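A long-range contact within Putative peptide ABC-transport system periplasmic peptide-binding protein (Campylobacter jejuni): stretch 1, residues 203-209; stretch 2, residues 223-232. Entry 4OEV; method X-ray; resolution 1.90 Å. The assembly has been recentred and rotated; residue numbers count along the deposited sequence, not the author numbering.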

ATOM      1  N   ALA A 203      -3.601 -17.902 -10.263  1.00 44.20           N
ATOM      2  CA  ALA A 203      -4.429 -18.022  -9.062  1.00 42.69           C
ATOM      3  C   ALA A 203      -5.787 -18.622  -9.402  1.00 43.03           C
ATOM      4  O   ALA A 203      -6.298 -19.476  -8.704  1.00 44.12           O
ATOM      5  CB  ALA A 203      -4.641 -16.648  -8.422  1.00 37.56           C
ATOM      6  N   SER A 204      -6.355 -18.135 -10.492  1.00 41.90           N
ATOM      7  CA  SER A 204      -7.671 -18.548 -10.934  1.00 43.10           C
ATOM      8  C   SER A 204      -7.682 -20.055 -11.159  1.00 43.29           C
ATOM      9  O   SER A 204      -8.588 -20.804 -10.703  1.00 44.62           O
ATOM     10  CB  SER A 204      -8.012 -17.738 -12.207  1.00 48.16           C
ATOM     11  OG  SER A 204      -9.328 -17.985 -12.623  1.00 52.62           O
ATOM     12  N   ALA A 205      -6.635 -20.533 -11.820  1.00 44.56           N
ATOM     13  CA  ALA A 205      -6.519 -21.961 -12.141  1.00 45.05           C
ATOM     14  C   ALA A 205      -6.356 -22.800 -10.905  1.00 44.93           C
ATOM     15  O   ALA A 205      -6.779 -23.956 -10.867  1.00 43.93           O
ATOM     16  CB  ALA A 205      -5.366 -22.195 -13.044  1.00 44.52           C
ATOM     17  N   GLU A 206      -5.637 -22.264  -9.919  1.00 43.53           N
ATOM     18  CA  GLU A 206      -5.388 -23.027  -8.718  1.00 43.73           C
ATOM     19  C   GLU A 206      -6.624 -23.054  -7.826  1.00 43.60           C
ATOM     20  O   GLU A 206      -6.839 -24.014  -7.071  1.00 45.94           O
ATOM     21  CB  GLU A 206      -4.153 -22.494  -7.984  1.00 46.37           C
ATOM     22  CG  GLU A 206      -2.887 -22.802  -8.775  1.00 48.83           C
ATOM     23  CD  GLU A 206      -1.629 -22.867  -7.947  1.00 51.52           C
ATOM     24  OE1 GLU A 206      -1.704 -22.911  -6.698  1.00 53.48           O
ATOM     25  OE2 GLU A 206      -0.545 -22.895  -8.561  1.00 53.18           O
ATOM     26  N   LEU A 207      -7.471 -22.044  -7.921  1.00 40.75           N
ATOM     27  CA  LEU A 207      -8.770 -22.159  -7.279  1.00 42.24           C
ATOM     28  C   LEU A 207      -9.521 -23.316  -7.915  1.00 43.47           C
ATOM     29  O   LEU A 207     -10.004 -24.218  -7.229  1.00 43.43           O
ATOM     30  CB  LEU A 207      -9.581 -20.871  -7.416  1.00 39.83           C
ATOM     31  CG  LEU A 207      -9.172 -19.772  -6.434  1.00 39.01           C
ATOM     32  CD1 LEU A 207      -9.757 -18.410  -6.835  1.00 39.19           C
ATOM     33  CD2 LEU A 207      -9.589 -20.182  -5.022  1.00 39.95           C
ATOM     34  N   LYS A 208      -9.559 -23.310  -9.250  1.00 43.97           N
ATOM     35  CA  LYS A 208     -10.315 -24.317  -9.989  1.00 45.58           C
ATOM     36  C   LYS A 208      -9.828 -25.730  -9.774  1.00 47.53           C
ATOM     37  O   LYS A 208     -10.642 -26.635  -9.627  1.00 49.90           O
ATOM     38  CB  LYS A 208     -10.286 -23.974 -11.480  1.00 46.81           C
ATOM     39  CG  LYS A 208     -11.209 -22.840 -11.847  1.00 46.82           C
ATOM     40  CD  LYS A 208     -12.680 -23.312 -11.911  1.00 49.81           C
ATOM     41  CE  LYS A 208     -13.603 -22.155 -12.325  1.00 48.89           C
ATOM     42  NZ  LYS A 208     -15.034 -22.531 -12.550  1.00 44.61           N
ATOM     43  N   ASN A 209      -8.523 -25.960  -9.707  1.00 49.29           N
ATOM     44  CA  ASN A 209      -8.070 -27.340  -9.509  1.00 52.10           C
ATOM     45  C   ASN A 209      -7.801 -27.696  -8.027  1.00 51.89           C
ATOM     46  O   ASN A 209      -7.187 -28.721  -7.727  1.00 51.36           O
ATOM     47  CB  ASN A 209      -6.838 -27.617 -10.377  1.00 54.00           C
ATOM     48  CG  ASN A 209      -5.621 -26.820  -9.964  1.00 55.44           C
ATOM     49  OD1 ASN A 209      -5.512 -26.343  -8.837  1.00 54.71           O
ATOM     50  ND2 ASN A 209      -4.699 -26.646 -10.902  1.00 56.35           N
ATOM     51  N   ASN A 223     -15.559 -14.030 -14.579  1.00 44.20           N
ATOM     52  CA  ASN A 223     -16.605 -14.765 -15.272  1.00 44.86           C
ATOM     53  C   ASN A 223     -16.491 -16.279 -15.080  1.00 40.56           C
ATOM     54  O   ASN A 223     -17.505 -16.976 -15.071  1.00 39.66           O
ATOM     55  CB  ASN A 223     -16.608 -14.444 -16.781  1.00 49.91           C
ATOM     56  CG  ASN A 223     -17.181 -13.072 -17.098  1.00 57.73           C
ATOM     57  OD1 ASN A 223     -17.469 -12.276 -16.199  1.00 61.54           O
ATOM     58  ND2 ASN A 223     -17.384 -12.799 -18.407  1.00 60.03           N
ATOM     59  N   ILE A 224     -15.286 -16.814 -14.929  1.00 38.78           N
ATOM     60  CA  ILE A 224     -15.237 -18.256 -14.761  1.00 39.54           C
ATOM     61  C   ILE A 224     -15.581 -18.715 -13.330  1.00 39.27           C
ATOM     62  O   ILE A 224     -15.581 -19.920 -13.085  1.00 41.15           O
ATOM     63  CB  ILE A 224     -13.880 -18.847 -15.156  1.00 45.36           C
ATOM     64  CG1 ILE A 224     -12.802 -18.423 -14.157  1.00 47.52           C
ATOM     65  CG2 ILE A 224     -13.513 -18.420 -16.573  1.00 50.73           C
ATOM     66  CD1 ILE A 224     -11.530 -19.238 -14.286  1.00 47.54           C
ATOM     67  N   PHE A 225     -15.878 -17.772 -12.415  1.00 38.12           N
ATOM     68  CA  PHE A 225     -16.323 -18.127 -11.040  1.00 39.73           C
ATOM     69  C   PHE A 225     -17.792 -17.759 -10.740  1.00 41.44           C
ATOM     70  O   PHE A 225     -18.411 -18.345  -9.836  1.00 40.47           O
ATOM     71  CB  PHE A 225     -15.414 -17.458  -9.986  1.00 37.51           C
ATOM     72  CG  PHE A 225     -14.035 -18.010  -9.987  1.00 41.31           C
ATOM     73  CD1 PHE A 225     -13.777 -19.262  -9.464  1.00 38.62           C
ATOM     74  CD2 PHE A 225     -12.995 -17.306 -10.607  1.00 39.76           C
ATOM     75  CE1 PHE A 225     -12.505 -19.805  -9.516  1.00 40.11           C
ATOM     76  CE2 PHE A 225     -11.714 -17.841 -10.656  1.00 38.11           C
ATOM     77  CZ  PHE A 225     -11.464 -19.082 -10.132  1.00 37.78           C
ATOM     78  N   LYS A 226     -18.355 -16.799 -11.482  1.00 41.49           N
ATOM     79  CA  LYS A 226     -19.711 -16.308 -11.185  1.00 42.36           C
ATOM     80  C   LYS A 226     -20.776 -17.387 -11.293  1.00 48.01           C
ATOM     81  O   LYS A 226     -21.816 -17.276 -10.649  1.00 51.55           O
ATOM     82  CB  LYS A 226     -20.097 -15.166 -12.117  1.00 43.76           C
ATOM     83  CG  LYS A 226     -19.447 -13.806 -11.799  1.00 44.86           C
ATOM     84  CD  LYS A 226     -19.540 -12.889 -13.047  1.00 59.17           C
ATOM     85  CE  LYS A 226     -20.328 -11.601 -12.807  1.00 60.90           C
ATOM     86  NZ  LYS A 226     -19.422 -10.390 -12.970  1.00 61.23           N
ATOM     87  N   ASN A 227     -20.540 -18.430 -12.092  1.00 45.96           N
ATOM     88  CA  ASN A 227     -21.558 -19.477 -12.217  1.00 50.00           C
ATOM     89  C   ASN A 227     -21.122 -20.826 -11.620  1.00 46.94           C
ATOM     90  O   ASN A 227     -21.705 -21.874 -11.919  1.00 46.49           O
ATOM     91  CB  ASN A 227     -21.959 -19.668 -13.691  1.00 52.29           C
ATOM     92  CG  ASN A 227     -23.419 -19.942 -13.827  1.00 63.62           C
ATOM     93  OD1 ASN A 227     -24.236 -19.214 -13.257  1.00 68.00           O
ATOM     94  ND2 ASN A 227     -23.776 -21.044 -14.503  1.00 67.73           N
ATOM     95  N   ASP A 228     -20.081 -20.789 -10.792  1.00 47.73           N
ATOM     96  CA  ASP A 228     -19.533 -21.975 -10.153  1.00 45.85           C
ATOM     97  C   ASP A 228     -19.927 -21.988  -8.684  1.00 43.55           C
ATOM     98  O   ASP A 228     -19.401 -21.218  -7.864  1.00 42.85           O
ATOM     99  CB  ASP A 228     -17.997 -22.009 -10.294  1.00 44.03           C
ATOM    100  CG  ASP A 228     -17.383 -23.371  -9.910  1.00 46.40           C
ATOM    101  OD1 ASP A 228     -16.277 -23.661 -10.402  1.00 47.84           O
ATOM    102  OD2 ASP A 228     -17.973 -24.145  -9.114  1.00 45.29           O
ATOM    103  N   GLU A 229     -20.836 -22.890  -8.342  1.00 45.75           N
ATOM    104  CA  GLU A 229     -21.369 -22.964  -6.966  1.00 48.16           C
ATOM    105  C   GLU A 229     -20.310 -23.383  -5.954  1.00 48.89           C
ATOM    106  O   GLU A 229     -20.563 -23.376  -4.715  1.00 48.17           O
ATOM    107  CB  GLU A 229     -22.586 -23.933  -6.897  1.00 50.66           C
ATOM    108  CG  GLU A 229     -22.520 -25.163  -7.822  1.00 58.04           C
ATOM    109  CD  GLU A 229     -22.535 -24.819  -9.365  1.00 83.28           C
ATOM    110  OE1 GLU A 229     -22.990 -23.724  -9.789  1.00 80.41           O
ATOM    111  OE2 GLU A 229     -22.047 -25.647 -10.159  1.00 84.58           O
ATOM    112  N   ASN A 230     -19.158 -23.837  -6.440  1.00 45.63           N
ATOM    113  CA  ASN A 230     -18.122 -24.278  -5.512  1.00 45.98           C
ATOM    114  C   ASN A 230     -17.422 -23.108  -4.870  1.00 47.24           C
ATOM    115  O   ASN A 230     -16.707 -23.292  -3.879  1.00 45.15           O
ATOM    116  CB  ASN A 230     -17.115 -25.203  -6.201  1.00 49.17           C
ATOM    117  CG  ASN A 230     -17.721 -26.572  -6.556  1.00 54.17           C
ATOM    118  OD1 ASN A 230     -18.350 -27.232  -5.710  1.00 52.88           O
ATOM    119  ND2 ASN A 230     -17.547 -26.996  -7.808  1.00 55.77           N
ATOM    120  N   PHE A 231     -17.670 -21.903  -5.394  1.00 44.62           N
ATOM    121  CA  PHE A 231     -16.993 -20.705  -4.931  1.00 46.53           C
ATOM    122  C   PHE A 231     -17.942 -19.576  -4.578  1.00 47.88           C
ATOM    123  O   PHE A 231     -19.025 -19.462  -5.142  1.00 42.12           O
ATOM    124  CB  PHE A 231     -16.002 -20.204  -5.996  1.00 44.25           C
ATOM    125  CG  PHE A 231     -14.978 -21.224  -6.364  1.00 45.65           C
ATOM    126  CD1 PHE A 231     -13.830 -21.363  -5.604  1.00 41.71           C
ATOM    127  CD2 PHE A 231     -15.182 -22.075  -7.449  1.00 45.23           C
ATOM    128  CE1 PHE A 231     -12.875 -22.308  -5.930  1.00 44.64           C
ATOM    129  CE2 PHE A 231     -14.237 -23.039  -7.771  1.00 46.11           C
ATOM    130  CZ  PHE A 231     -13.076 -23.149  -7.004  1.00 42.82           C
ATOM    131  N   GLY A 232     -17.505 -18.750  -3.625  1.00 45.67           N
ATOM    132  CA  GLY A 232     -18.158 -17.489  -3.333  1.00 46.29           C
ATOM    133  C   GLY A 232     -17.305 -16.323  -3.836  1.00 43.47           C
ATOM    134  O   GLY A 232     -16.132 -16.501  -4.133  1.00 42.71           O
TER

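A lysine near the end of a helix can serve two acceptors at once, and the contact between residues 203-209 and 223-232 of this peptide-binding protein is a compact example. The CA-to-CB bond of K208 points sideways to the second stretch, yet its long side chain, with chi3 and chi4 both t, carries the ammonium group across. There NZ donates to the backbone carbonyl of I224, with K208 NZ and I224 O 2.7 Å apart, and to the carboxylate of D228, where the distance from K208 NZ to D228 OD1 is also 2.7 Å. The second bond is a salt bridge as well, so charge reinforces it.

The carboxylate is itself shared. While OD1 receives the lysine, OD2 accepts the backbone NH of N230, N230 N lying 2.9 Å from D228 OD2 with an angle of 157° at the hydrogen. D228 also opens a type I turn, closed by the bond from F231 N to D228 O at 3.1 Å. One residue thus both braces the turn and ties it to the helix.

Around these polar links the contact is largely apolar. L207 CB packs against two aromatic rings, 3.8 Å from F225 CE1 and 3.9 Å from F231 CE1. The carbonyl of L207 meets the edge of the F231 ring, near its plane, with L207 O 3.3 Å from F231 CZ.

S204 supplies the counterexample. Its backbone carbonyl is satisfied within the helix, K208 N lying 3.1 Å from S204 O, but its hydroxyl is buried by the contact with no partner anywhere in the model. S204 OG instead faces carbon, 3.0 Å from I224 CD1 and 3.1 Å from F225 CE2 at the ring edge. Burial alone does not guarantee a polar atom a partner.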